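Local coordinates for coenzyme Q-binding protein COQ10 START domain-containing protein (Thermus thermophilus, PDB 2D4R), which is of unknown function but probably binds a lipid or other hydrophobic ligand, as a putative member of the START-domain superfamily, at residues A[20-25]-A[66-71]; A[88-93]-A[103-108]; A[9-14]-A[137-142]. All coordinates share one frame; numbering follows the deposited sequence.

Interaction 1 of 3, residues A[20-25]-A[66-71]; sequences LAKDLE and EEWDDE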
ATOM      1  N   LEU A  20       3.260  -9.307   8.564  1.00 29.41           N
ATOM      2  CA  LEU A  20       1.984  -8.682   8.869  1.00 31.81           C
ATOM      3  C   LEU A  20       1.466  -7.807   7.733  1.00 31.42           C
ATOM      4  O   LEU A  20       0.255  -7.635   7.580  1.00 35.32           O
ATOM      5  CB  LEU A  20       2.107  -7.846  10.136  1.00 27.72           C
ATOM      6  CG  LEU A  20       2.240  -8.669  11.408  1.00 29.54           C
ATOM      7  CD1 LEU A  20       2.644  -7.765  12.562  1.00 34.50           C
ATOM      8  CD2 LEU A  20       0.908  -9.370  11.678  1.00 34.78           C
ATOM      9  N   ALA A  21       2.371  -7.253   6.934  1.00 25.66           N
ATOM     10  CA  ALA A  21       1.955  -6.468   5.772  1.00 24.46           C
ATOM     11  C   ALA A  21       1.515  -7.382   4.629  1.00 22.71           C
ATOM     12  O   ALA A  21       0.728  -6.991   3.767  1.00 21.82           O
ATOM     13  CB  ALA A  21       3.082  -5.581   5.321  1.00 26.37           C
ATOM     14  N   LYS A  22       2.021  -8.609   4.635  1.00 26.07           N
ATOM     15  CA  LYS A  22       1.744  -9.559   3.569  1.00 27.55           C
ATOM     16  C   LYS A  22       0.350 -10.147   3.715  1.00 29.50           C
ATOM     17  O   LYS A  22      -0.289 -10.508   2.730  1.00 32.53           O
ATOM     18  CB  LYS A  22       2.783 -10.675   3.582  1.00 29.98           C
ATOM     19  CG  LYS A  22       2.590 -11.707   2.495  1.00 35.42           C
ATOM     20  CD  LYS A  22       3.536 -12.864   2.691  1.00 37.22           C
ATOM     21  CE  LYS A  22       3.174 -14.022   1.792  1.00 44.94           C
ATOM     22  NZ  LYS A  22       4.214 -15.076   1.873  1.00 49.40           N
ATOM     23  N   ASP A  23      -0.116 -10.241   4.954  1.00 35.47           N
ATOM     24  CA  ASP A  23      -1.479 -10.670   5.234  1.00 30.45           C
ATOM     25  C   ASP A  23      -2.386  -9.467   5.069  1.00 32.10           C
ATOM     26  O   ASP A  23      -2.805  -8.848   6.062  1.00 21.66           O
ATOM     27  CB  ASP A  23      -1.587 -11.204   6.663  1.00 30.96           C
ATOM     28  CG  ASP A  23      -3.031 -11.463   7.087  1.00 20.99           C
ATOM     29  OD1 ASP A  23      -3.895 -11.655   6.208  1.00 30.81           O
ATOM     30  OD2 ASP A  23      -3.293 -11.475   8.303  1.00 32.86           O
ATOM     31  N   LEU A  24      -2.675  -9.143   3.808  1.00 27.26           N
ATOM     32  CA  LEU A  24      -3.399  -7.926   3.470  1.00 29.49           C
ATOM     33  C   LEU A  24      -4.766  -7.897   4.141  1.00 31.04           C
ATOM     34  O   LEU A  24      -5.222  -6.852   4.601  1.00 31.31           O
ATOM     35  CB  LEU A  24      -3.580  -7.819   1.957  1.00 30.61           C
ATOM     36  CG  LEU A  24      -2.311  -7.800   1.112  1.00 29.82           C
ATOM     37  CD1 LEU A  24      -2.660  -7.837  -0.373  1.00 24.56           C
ATOM     38  CD2 LEU A  24      -1.538  -6.570   1.440  1.00 14.99           C
ATOM     39  N   GLU A  25      -5.420  -9.048   4.206  1.00 30.94           N
ATOM     40  CA  GLU A  25      -6.766  -9.065   4.726  1.00 36.60           C
ATOM     41  C   GLU A  25      -6.770  -8.811   6.229  1.00 38.79           C
ATOM     42  O   GLU A  25      -7.692  -8.181   6.750  1.00 41.98           O
ATOM     43  CB  GLU A  25      -7.429 -10.387   4.374  1.00 41.61           C
ATOM     44  CG  GLU A  25      -7.569 -10.554   2.875  1.00 41.43           C
ATOM     45  CD  GLU A  25      -8.574 -11.609   2.505  1.00 47.90           C
ATOM     46  OE1 GLU A  25      -8.719 -12.566   3.288  1.00 50.55           O
ATOM     47  OE2 GLU A  25      -9.214 -11.481   1.438  1.00 45.30           O
ATOM     48  N   GLU A  66       0.607  -8.282  -6.391  1.00 35.29           N
ATOM     49  CA  GLU A  66       1.827  -8.122  -5.614  1.00 36.40           C
ATOM     50  C   GLU A  66       2.701  -9.364  -5.659  1.00 34.47           C
ATOM     51  O   GLU A  66       2.227 -10.493  -5.528  1.00 35.10           O
ATOM     52  CB  GLU A  66       1.508  -7.746  -4.159  1.00 33.06           C
ATOM     53  CG  GLU A  66       0.332  -8.458  -3.554  1.00 42.52           C
ATOM     54  CD  GLU A  66      -0.928  -7.621  -3.600  1.00 47.07           C
ATOM     55  OE1 GLU A  66      -2.022  -8.197  -3.768  1.00 41.71           O
ATOM     56  OE2 GLU A  66      -0.823  -6.383  -3.466  1.00 49.11           O
ATOM     57  N   GLU A  67       3.991  -9.134  -5.870  1.00 35.91           N
ATOM     58  CA  GLU A  67       4.987 -10.188  -5.855  1.00 36.72           C
ATOM     59  C   GLU A  67       5.752 -10.023  -4.556  1.00 41.31           C
ATOM     60  O   GLU A  67       6.300  -8.940  -4.277  1.00 40.10           O
ATOM     61  CB  GLU A  67       5.931 -10.036  -7.049  1.00 34.87           C
ATOM     62  CG  GLU A  67       6.809 -11.241  -7.328  1.00 54.95           C
ATOM     63  CD  GLU A  67       7.897 -10.944  -8.355  1.00 62.79           C
ATOM     64  OE1 GLU A  67       8.507  -9.847  -8.294  1.00 57.63           O
ATOM     65  OE2 GLU A  67       8.143 -11.808  -9.223  1.00 57.62           O
ATOM     66  N   TRP A  68       5.774 -11.095  -3.765  1.00 36.76           N
ATOM     67  CA  TRP A  68       6.353 -11.078  -2.432  1.00 29.92           C
ATOM     68  C   TRP A  68       7.730 -11.731  -2.446  1.00 36.20           C
ATOM     69  O   TRP A  68       7.889 -12.862  -2.913  1.00 40.27           O
ATOM     70  CB  TRP A  68       5.423 -11.807  -1.451  1.00 26.79           C
ATOM     71  CG  TRP A  68       4.102 -11.097  -1.237  1.00 24.91           C
ATOM     72  CD1 TRP A  68       2.901 -11.411  -1.801  1.00 26.35           C
ATOM     73  CD2 TRP A  68       3.870  -9.934  -0.430  1.00 29.99           C
ATOM     74  NE1 TRP A  68       1.936 -10.520  -1.404  1.00 34.06           N
ATOM     75  CE2 TRP A  68       2.499  -9.602  -0.560  1.00 29.90           C
ATOM     76  CE3 TRP A  68       4.687  -9.135   0.392  1.00 26.70           C
ATOM     77  CZ2 TRP A  68       1.923  -8.507   0.099  1.00 26.07           C
ATOM     78  CZ3 TRP A  68       4.112  -8.042   1.048  1.00 27.60           C
ATOM     79  CH2 TRP A  68       2.739  -7.741   0.894  1.00 23.19           C
ATOM     80  N   ASP A  69       8.721 -11.008  -1.938  1.00 27.17           N
ATOM     81  CA  ASP A  69      10.060 -11.533  -1.823  1.00 34.15           C
ATOM     82  C   ASP A  69      10.385 -11.865  -0.358  1.00 38.05           C
ATOM     83  O   ASP A  69      10.915 -11.032   0.385  1.00 36.63           O
ATOM     84  CB  ASP A  69      11.049 -10.516  -2.379  1.00 32.07           C
ATOM     85  CG  ASP A  69      12.446 -11.055  -2.450  1.00 36.52           C
ATOM     86  OD1 ASP A  69      12.740 -12.035  -1.737  1.00 47.32           O
ATOM     87  OD2 ASP A  69      13.254 -10.498  -3.215  1.00 45.73           O
ATOM     88  N   ASP A  70      10.064 -13.092   0.041  1.00 41.57           N
ATOM     89  CA  ASP A  70      10.210 -13.532   1.424  1.00 37.48           C
ATOM     90  C   ASP A  70      11.661 -13.475   1.876  1.00 38.87           C
ATOM     91  O   ASP A  70      11.949 -13.100   3.005  1.00 44.51           O
ATOM     92  CB  ASP A  70       9.688 -14.968   1.582  1.00 41.06           C
ATOM     93  CG  ASP A  70       8.190 -15.091   1.318  1.00 50.61           C
ATOM     94  OD1 ASP A  70       7.794 -15.986   0.534  1.00 53.81           O
ATOM     95  OD2 ASP A  70       7.409 -14.302   1.894  1.00 45.94           O
ATOM     96  N   GLU A  71      12.576 -13.850   0.993  1.00 43.14           N
ATOM     97  CA  GLU A  71      14.002 -13.845   1.313  1.00 46.06           C
ATOM     98  C   GLU A  71      14.498 -12.481   1.778  1.00 44.33           C
ATOM     99  O   GLU A  71      15.110 -12.359   2.838  1.00 40.58           O
ATOM    100  CB  GLU A  71      14.807 -14.276   0.089  1.00 51.98           C
ATOM    101  CG  GLU A  71      15.090 -15.745   0.040  1.00 61.80           C
ATOM    102  CD  GLU A  71      16.493 -16.039   0.489  1.00 71.75           C
ATOM    103  OE1 GLU A  71      17.426 -15.749  -0.290  1.00 80.67           O
ATOM    104  OE2 GLU A  71      16.664 -16.546   1.617  1.00 71.44           O
TER
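K22 sets CG anti to its backbone N (chi1 -179°) and keeps the rest of its chain extended, so that the side chain runs out across W68 toward the loop beyond strand 58-69. W68 has CG beside its backbone N and anti to its carbonyl carbon (chi1 -66°), which presents one indole face to the end of helix 14-22. The two side chains cross obliquely. K22 CG lies 3.7 Å from the centroid of the six-membered ring of W68 and 15° off its normal, a CH-pi contact over the face; K22 CA closes on W68 CH2 at 3.4 Å. The lysine thus lays CA, CB and CG on the ring and carries its charge past it: K22 NZ meets D70 OD2 at 3.3 Å in a salt bridge whose hydrogen bond is weak. D70 OD2 is also hydrogen-bonded to Y18 OH, its stronger partner.

After K22 the chain makes an inverse gamma turn centred on D23, whose OD1 caps the N of G26 in helix 24-27. This turn points L24 at the strand. L24 CD2 reaches the edge of the indole, near the ring plane, 4.2 Å from W68 CZ2, and L24 CD1 meets E66 tip to tip, 3.5 Å from E66 OE1. E66, bent at chi2, is buried, but E66 OE1 is hydrogen-bonded to S49 OG and T47 OG1 on the adjoining strand 46-55.

In this helix-grip architecture, the kink between the two short helices is seated on strand 58-69 largely through the indole face, while the K22-D70 pair lies at its exposed end. The E66 carboxylate abuts the apolar tip of L24 and has its OE2 close to E64 OE1, so its ionisation may be shifted toward the protonated form.

Interaction 2 of 3, residues A[88-93]-A[103-108]; sequences EGTWVF and VLTLTY
L104 CD1 overlaps one face of W91, 3.4 Å from the centroid of the five-membered ring and 10° off its normal, a CH-pi contact between neighbours in the beta hairpin of strands 86-95 and 100-109. L104 takes CG anti to its backbone N, and its side chain runs alongside that of W91 on the face of the sheet that also carries L106; L104 CD2 extends the overlap to W91 CZ2 at 4.0 Å. F77 of strand 74-82 meets the same indole, while L106 touches V131 of helix 120-144, which identifies this as the sheet face covered by the long helix of the helix-grip fold.

The strands run antiparallel, at 177°, and E88-T107, T90-T105 and V92-V103 are the hydrogen-bonded pairs, each closed by two N-H...O=C bonds. The straightest is V103 N to V92 O, with 174° at the hydrogen. Between them stand the non-hydrogen-bonded pairs W91-L104 and G89-L106. G89 has no side chain, and T105 O comes to 2.9 Å from G89 CA in a CA-H...O contact.

E88, T90, V92, V103, T105 and T107 populate the other face. There V92 CG2 presses on V103 CB at 3.4 Å, a tight apolar fit, and E88 turns its OE1 to a salt bridge with R86. A water is gripped four times on this side: it donates to T90 O and to V103 O (2.7 Å), and it accepts from both threonine hydroxyls, T90 OG1 and T105 OG1 each standing 2.6 Å from its oxygen.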
ATOM      1  N   GLU A  88       1.642   1.315  -9.177  1.00 28.03           N
ATOM      2  CA  GLU A  88       2.720   0.367  -8.956  1.00 25.55           C
ATOM      3  C   GLU A  88       3.790   0.919  -8.016  1.00 29.55           C
ATOM      4  O   GLU A  88       3.913   2.142  -7.821  1.00 24.15           O
ATOM      5  CB  GLU A  88       3.366  -0.003 -10.296  1.00 31.32           C
ATOM      6  CG  GLU A  88       4.101   1.153 -10.961  1.00 30.53           C
ATOM      7  CD  GLU A  88       4.668   0.788 -12.320  1.00 44.09           C
ATOM      8  OE1 GLU A  88       4.167   1.323 -13.326  1.00 52.70           O
ATOM      9  OE2 GLU A  88       5.611  -0.029 -12.392  1.00 43.54           O
ATOM     10  N   GLY A  89       4.575   0.010  -7.448  1.00 22.54           N
ATOM     11  CA  GLY A  89       5.594   0.440  -6.522  1.00 25.04           C
ATOM     12  C   GLY A  89       6.178  -0.694  -5.712  1.00 26.42           C
ATOM     13  O   GLY A  89       6.129  -1.856  -6.099  1.00 32.76           O
ATOM     14  N   THR A  90       6.738  -0.361  -4.566  1.00 27.20           N
ATOM     15  CA  THR A  90       7.385  -1.370  -3.756  1.00 29.78           C
ATOM     16  C   THR A  90       7.106  -1.067  -2.300  1.00 27.68           C
ATOM     17  O   THR A  90       6.971   0.089  -1.924  1.00 32.36           O
ATOM     18  CB  THR A  90       8.903  -1.367  -3.975  1.00 24.45           C
ATOM     19  OG1 THR A  90       9.422  -0.110  -3.540  1.00 23.70           O
ATOM     20  CG2 THR A  90       9.240  -1.581  -5.458  1.00 15.08           C
ATOM     21  N   TRP A  91       6.979  -2.122  -1.502  1.00 31.72           N
ATOM     22  CA  TRP A  91       7.132  -2.040  -0.051  1.00 30.75           C
ATOM     23  C   TRP A  91       8.480  -2.696   0.297  1.00 33.27           C
ATOM     24  O   TRP A  91       8.746  -3.837  -0.099  1.00 34.56           O
ATOM     25  CB  TRP A  91       6.019  -2.808   0.674  1.00 26.84           C
ATOM     26  CG  TRP A  91       4.604  -2.323   0.416  1.00 30.02           C
ATOM     27  CD1 TRP A  91       3.962  -2.254  -0.790  1.00 22.21           C
ATOM     28  CD2 TRP A  91       3.634  -1.938   1.403  1.00 28.04           C
ATOM     29  NE1 TRP A  91       2.660  -1.866  -0.613  1.00 25.05           N
ATOM     30  CE2 TRP A  91       2.429  -1.667   0.720  1.00 28.97           C
ATOM     31  CE3 TRP A  91       3.669  -1.800   2.797  1.00 32.27           C
ATOM     32  CZ2 TRP A  91       1.265  -1.274   1.381  1.00 26.34           C
ATOM     33  CZ3 TRP A  91       2.509  -1.407   3.457  1.00 32.93           C
ATOM     34  CH2 TRP A  91       1.322  -1.150   2.745  1.00 30.50           C
ATOM     35  N   VAL A  92       9.330  -1.982   1.022  1.00 27.86           N
ATOM     36  CA  VAL A  92      10.568  -2.580   1.515  1.00 33.45           C
ATOM     37  C   VAL A  92      10.695  -2.385   3.020  1.00 33.04           C
ATOM     38  O   VAL A  92      10.241  -1.381   3.575  1.00 28.45           O
ATOM     39  CB  VAL A  92      11.833  -1.979   0.813  1.00 40.06           C
ATOM     40  CG1 VAL A  92      11.781  -2.274  -0.698  1.00 27.83           C
ATOM     41  CG2 VAL A  92      11.931  -0.454   1.084  1.00 29.01           C
ATOM     42  N   PHE A  93      11.302  -3.365   3.675  1.00 34.02           N
ATOM     43  CA  PHE A  93      11.349  -3.385   5.121  1.00 35.74           C
ATOM     44  C   PHE A  93      12.801  -3.473   5.547  1.00 34.80           C
ATOM     45  O   PHE A  93      13.458  -4.500   5.397  1.00 38.28           O
ATOM     46  CB  PHE A  93      10.529  -4.566   5.646  1.00 32.01           C
ATOM     47  CG  PHE A  93       9.104  -4.569   5.149  1.00 34.43           C
ATOM     48  CD1 PHE A  93       8.819  -4.872   3.817  1.00 22.41           C
ATOM     49  CD2 PHE A  93       8.051  -4.241   6.001  1.00 24.36           C
ATOM     50  CE1 PHE A  93       7.514  -4.843   3.346  1.00 32.71           C
ATOM     51  CE2 PHE A  93       6.744  -4.210   5.536  1.00 30.96           C
ATOM     52  CZ  PHE A  93       6.472  -4.510   4.202  1.00 23.56           C
ATOM     53  N   VAL A 103       9.541   1.446   3.939  1.00 36.06           N
ATOM     54  CA  VAL A 103       9.518   2.412   2.848  1.00 34.02           C
ATOM     55  C   VAL A 103       8.525   2.002   1.767  1.00 31.02           C
ATOM     56  O   VAL A 103       8.608   0.910   1.210  1.00 33.28           O
ATOM     57  CB  VAL A 103      10.901   2.559   2.202  1.00 36.56           C
ATOM     58  CG1 VAL A 103      10.886   3.721   1.216  1.00 31.30           C
ATOM     59  CG2 VAL A 103      11.956   2.748   3.279  1.00 35.58           C
ATOM     60  N   LEU A 104       7.589   2.894   1.475  1.00 31.91           N
ATOM     61  CA  LEU A 104       6.551   2.617   0.493  1.00 35.91           C
ATOM     62  C   LEU A 104       6.618   3.613  -0.657  1.00 36.69           C
ATOM     63  O   LEU A 104       6.445   4.817  -0.466  1.00 37.16           O
ATOM     64  CB  LEU A 104       5.169   2.682   1.153  1.00 28.24           C
ATOM     65  CG  LEU A 104       3.954   2.527   0.240  1.00 29.01           C
ATOM     66  CD1 LEU A 104       4.091   1.265  -0.588  1.00 27.33           C
ATOM     67  CD2 LEU A 104       2.684   2.489   1.085  1.00 29.57           C
ATOM     68  N   THR A 105       6.855   3.099  -1.856  1.00 37.63           N
ATOM     69  CA  THR A 105       7.023   3.934  -3.032  1.00 35.33           C
ATOM     70  C   THR A 105       5.918   3.608  -4.029  1.00 35.99           C
ATOM     71  O   THR A 105       5.700   2.433  -4.364  1.00 34.96           O
ATOM     72  CB  THR A 105       8.384   3.643  -3.691  1.00 41.55           C
ATOM     73  OG1 THR A 105       9.394   3.616  -2.680  1.00 38.83           O
ATOM     74  CG2 THR A 105       8.726   4.697  -4.726  1.00 34.84           C
ATOM     75  N   LEU A 106       5.240   4.645  -4.515  1.00 31.10           N
ATOM     76  CA  LEU A 106       4.068   4.479  -5.374  1.00 23.15           C
ATOM     77  C   LEU A 106       4.096   5.391  -6.606  1.00 24.85           C
ATOM     78  O   LEU A 106       4.020   6.615  -6.497  1.00 21.52           O
ATOM     79  CB  LEU A 106       2.798   4.749  -4.563  1.00 24.49           C
ATOM     80  CG  LEU A 106       1.460   4.744  -5.305  1.00 29.64           C
ATOM     81  CD1 LEU A 106       1.244   3.429  -6.041  1.00 10.80           C
ATOM     82  CD2 LEU A 106       0.357   4.985  -4.308  1.00 38.08           C
ATOM     83  N   THR A 107       4.207   4.782  -7.779  1.00 23.33           N
ATOM     84  CA  THR A 107       4.041   5.500  -9.033  1.00 23.62           C
ATOM     85  C   THR A 107       2.631   5.265  -9.531  1.00 23.64           C
ATOM     86  O   THR A 107       2.190   4.128  -9.661  1.00 31.23           O
ATOM     87  CB  THR A 107       5.035   4.993 -10.094  1.00 32.86           C
ATOM     88  OG1 THR A 107       6.364   5.293  -9.668  1.00 26.09           O
ATOM     89  CG2 THR A 107       4.746   5.620 -11.469  1.00 24.06           C
ATOM     90  N   TYR A 108       1.913   6.339  -9.801  1.00 29.25           N
ATOM     91  CA  TYR A 108       0.530   6.228 -10.239  1.00 31.37           C
ATOM     92  C   TYR A 108       0.277   7.172 -11.408  1.00 34.12           C
ATOM     93  O   TYR A 108       0.964   8.191 -11.567  1.00 34.63           O
ATOM     94  CB  TYR A 108      -0.416   6.588  -9.095  1.00 31.91           C
ATOM     95  CG  TYR A 108      -0.325   8.056  -8.723  1.00 37.15           C
ATOM     96  CD1 TYR A 108      -1.211   8.992  -9.265  1.00 38.01           C
ATOM     97  CD2 TYR A 108       0.697   8.520  -7.895  1.00 35.92           C
ATOM     98  CE1 TYR A 108      -1.076  10.358  -8.997  1.00 44.02           C
ATOM     99  CE2 TYR A 108       0.842   9.882  -7.616  1.00 42.43           C
ATOM    100  CZ  TYR A 108      -0.046  10.793  -8.174  1.00 40.47           C
ATOM    101  OH  TYR A 108       0.104  12.126  -7.915  1.00 34.35           O
TER
HETATM  102  O   HOH W   1       9.418   1.351  -1.363  1.00 23.74           O

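Interaction 3 of 3, residues A[9-14]-A[137-142]; sequences YIPAPP and GLEERV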
ATOM      1  N   TYR A   9       8.872   4.346  10.761  1.00 51.26           N
ATOM      2  CA  TYR A   9       9.572   3.446  11.674  1.00 48.36           C
ATOM      3  C   TYR A   9       8.582   2.644  12.512  1.00 44.31           C
ATOM      4  O   TYR A   9       7.688   3.213  13.141  1.00 44.18           O
ATOM      5  CB  TYR A   9      10.501   4.234  12.604  1.00 45.34           C
ATOM      6  CG  TYR A   9      11.102   3.371  13.682  1.00 47.11           C
ATOM      7  CD1 TYR A   9      12.167   2.515  13.396  1.00 44.88           C
ATOM      8  CD2 TYR A   9      10.561   3.348  14.973  1.00 44.03           C
ATOM      9  CE1 TYR A   9      12.672   1.651  14.362  1.00 46.54           C
ATOM     10  CE2 TYR A   9      11.064   2.488  15.948  1.00 40.07           C
ATOM     11  CZ  TYR A   9      12.118   1.638  15.632  1.00 38.35           C
ATOM     12  OH  TYR A   9      12.596   0.753  16.568  1.00 41.63           O
ATOM     13  N   ILE A  10       8.744   1.323  12.520  1.00 37.32           N
ATOM     14  CA  ILE A  10       7.881   0.464  13.326  1.00 40.40           C
ATOM     15  C   ILE A  10       8.678  -0.387  14.323  1.00 37.91           C
ATOM     16  O   ILE A  10       9.577  -1.133  13.949  1.00 36.91           O
ATOM     17  CB  ILE A  10       7.023  -0.447  12.423  1.00 37.79           C
ATOM     18  CG1 ILE A  10       6.034   0.423  11.631  1.00 44.60           C
ATOM     19  CG2 ILE A  10       6.275  -1.482  13.260  1.00 37.08           C
ATOM     20  CD1 ILE A  10       5.176  -0.334  10.625  1.00 39.64           C
ATOM     21  N   PRO A  11       8.354  -0.270  15.616  1.00 39.15           N
ATOM     22  CA  PRO A  11       9.043  -1.027  16.668  1.00 41.53           C
ATOM     23  C   PRO A  11       8.754  -2.533  16.657  1.00 41.17           C
ATOM     24  O   PRO A  11       7.985  -3.034  17.471  1.00 38.63           O
ATOM     25  CB  PRO A  11       8.573  -0.355  17.953  1.00 40.56           C
ATOM     26  CG  PRO A  11       7.265   0.265  17.594  1.00 39.22           C
ATOM     27  CD  PRO A  11       7.380   0.686  16.170  1.00 40.54           C
ATOM     28  N   ALA A  12       9.391  -3.242  15.727  1.00 41.70           N
ATOM     29  CA  ALA A  12       9.240  -4.688  15.599  1.00 31.22           C
ATOM     30  C   ALA A  12      10.221  -5.170  14.535  1.00 33.76           C
ATOM     31  O   ALA A  12      10.532  -4.437  13.605  1.00 33.40           O
ATOM     32  CB  ALA A  12       7.813  -5.033  15.211  1.00 26.88           C
ATOM     33  N   PRO A  13      10.725  -6.406  14.663  1.00 37.54           N
ATOM     34  CA  PRO A  13      11.676  -6.917  13.674  1.00 38.67           C
ATOM     35  C   PRO A  13      11.121  -6.956  12.264  1.00 38.93           C
ATOM     36  O   PRO A  13       9.973  -7.337  12.039  1.00 37.03           O
ATOM     37  CB  PRO A  13      12.033  -8.309  14.189  1.00 35.56           C
ATOM     38  CG  PRO A  13      10.897  -8.695  15.049  1.00 43.35           C
ATOM     39  CD  PRO A  13      10.376  -7.427  15.664  1.00 40.91           C
ATOM     40  N   PRO A  14      11.952  -6.573  11.288  1.00 42.00           N
ATOM     41  CA  PRO A  14      11.597  -6.540   9.868  1.00 41.89           C
ATOM     42  C   PRO A  14      10.798  -7.745   9.403  1.00 41.28           C
ATOM     43  O   PRO A  14       9.834  -7.607   8.660  1.00 43.84           O
ATOM     44  CB  PRO A  14      12.949  -6.431   9.160  1.00 41.95           C
ATOM     45  CG  PRO A  14      13.849  -5.784  10.174  1.00 41.31           C
ATOM     46  CD  PRO A  14      13.385  -6.302  11.507  1.00 42.32           C
ATOM     47  N   GLY A 137      -1.347   2.663   9.357  1.00 32.04           N
ATOM     48  CA  GLY A 137      -2.225   1.537   9.594  1.00 27.98           C
ATOM     49  C   GLY A 137      -1.456   0.243   9.809  1.00 27.56           C
ATOM     50  O   GLY A 137      -1.899  -0.618  10.565  1.00 26.81           O
ATOM     51  N   LEU A 138      -0.309   0.092   9.152  1.00 28.58           N
ATOM     52  CA  LEU A 138       0.524  -1.097   9.367  1.00 31.61           C
ATOM     53  C   LEU A 138       1.158  -1.051  10.759  1.00 33.53           C
ATOM     54  O   LEU A 138       1.273  -2.082  11.423  1.00 33.71           O
ATOM     55  CB  LEU A 138       1.608  -1.224   8.270  1.00 21.86           C
ATOM     56  CG  LEU A 138       2.794  -2.171   8.528  1.00 26.12           C
ATOM     57  CD1 LEU A 138       2.276  -3.569   8.809  1.00 16.20           C
ATOM     58  CD2 LEU A 138       3.742  -2.191   7.332  1.00 22.91           C
ATOM     59  N   GLU A 139       1.537   0.147  11.203  1.00 33.89           N
ATOM     60  CA  GLU A 139       2.025   0.367  12.566  1.00 37.84           C
ATOM     61  C   GLU A 139       1.015  -0.181  13.552  1.00 39.33           C
ATOM     62  O   GLU A 139       1.364  -0.859  14.521  1.00 42.89           O
ATOM     63  CB  GLU A 139       2.200   1.863  12.832  1.00 45.62           C
ATOM     64  CG  GLU A 139       3.623   2.314  13.073  1.00 52.55           C
ATOM     65  CD  GLU A 139       3.946   2.483  14.545  1.00 60.45           C
ATOM     66  OE1 GLU A 139       4.472   3.550  14.928  1.00 61.83           O
ATOM     67  OE2 GLU A 139       3.682   1.544  15.321  1.00 68.08           O
ATOM     68  N   GLU A 140      -0.251   0.115  13.288  1.00 39.51           N
ATOM     69  CA  GLU A 140      -1.318  -0.221  14.205  1.00 40.28           C
ATOM     70  C   GLU A 140      -1.681  -1.692  14.132  1.00 39.97           C
ATOM     71  O   GLU A 140      -2.282  -2.240  15.059  1.00 31.72           O
ATOM     72  CB  GLU A 140      -2.541   0.641  13.902  1.00 47.52           C
ATOM     73  CG  GLU A 140      -2.299   2.125  14.145  1.00 55.78           C
ATOM     74  CD  GLU A 140      -3.530   2.963  13.881  1.00 61.98           C
ATOM     75  OE1 GLU A 140      -4.272   2.625  12.935  1.00 61.24           O
ATOM     76  OE2 GLU A 140      -3.756   3.953  14.617  1.00 63.41           O
ATOM     77  N   ARG A 141      -1.322  -2.331  13.024  1.00 37.60           N
ATOM     78  CA  ARG A 141      -1.545  -3.763  12.893  1.00 37.31           C
ATOM     79  C   ARG A 141      -0.511  -4.445  13.771  1.00 34.24           C
ATOM     80  O   ARG A 141      -0.827  -5.344  14.546  1.00 37.42           O
ATOM     81  CB  ARG A 141      -1.352  -4.205  11.441  1.00 37.94           C
ATOM     82  CG  ARG A 141      -2.330  -5.251  10.931  1.00 35.61           C
ATOM     83  CD  ARG A 141      -2.518  -6.415  11.878  1.00 35.90           C
ATOM     84  NE  ARG A 141      -2.644  -7.691  11.166  1.00 36.86           N
ATOM     85  CZ  ARG A 141      -3.037  -8.833  11.732  1.00 36.42           C
ATOM     86  NH1 ARG A 141      -3.353  -8.867  13.019  1.00 41.53           N
ATOM     87  NH2 ARG A 141      -3.099  -9.951  11.021  1.00 30.19           N
ATOM     88  N   VAL A 142       0.730  -3.990  13.643  1.00 33.13           N
ATOM     89  CA  VAL A 142       1.865  -4.659  14.257  1.00 31.77           C
ATOM     90  C   VAL A 142       1.780  -4.556  15.774  1.00 35.32           C
ATOM     91  O   VAL A 142       2.115  -5.508  16.480  1.00 40.68           O
ATOM     92  CB  VAL A 142       3.215  -4.058  13.752  1.00 28.61           C
ATOM     93  CG1 VAL A 142       4.383  -4.727  14.436  1.00 21.00           C
ATOM     94  CG2 VAL A 142       3.339  -4.248  12.249  1.00 23.86           C
TER
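L138 O is gripped by two backbone donors of its own helix, V142 N at 3.0 Å and, more weakly, R141 N at 3.1 Å. These bonds belong to the long C-terminal helix 120-144 of the helix-grip fold, which here lies against the end of edge strand 3-10 and the turn after it. The contact between the two is mainly apolar, with the E139 carboxylate along one side.

I10 is its centre. Its CG1 lies beside the backbone N and its CG2 anti to it (chi1 -67°), so the two branches spread over separate parts of the helix. The I10 and L138 side chains cross at about a right angle, I10 CD1 3.7 Å from L138 CG, while I10 CG2 faces V142 CG1 at 3.9 Å. The I10 and E139 side chains run past each other in opposite directions, I10 CG1 coming to 3.4 Å from E139 CG, and E139 OE1 makes a long, weak ion pair with R8. V17 of helix 14-22 joins this apolar cluster, touching I10, A12 and L138.

An inverse gamma turn centred on P11 then swings the chain round and brings A12 CB to 3.5 Å from V142 CG1.

The N-terminal strand brings 9-14 into place first, and its partner 137-142 arrives only near the C terminus, so interaction 3 closes a loop around nearly the whole chain. Nested inside it are two smaller closures in series, without crossing: interaction 1 joins the short helices to strand 58-69, and then interaction 2 completes the hairpin of 88-93 and 103-108. Their side chains converge. A21 CB touches F93 CZ at 3.7 Å, and L138 CD2 lies against A21, W91 and F93. A salt bridge from D23 OD2 to R141 NH2, 3.1 Å long, adds a polar tie. Short helices, long helix and sheet are thereby held together.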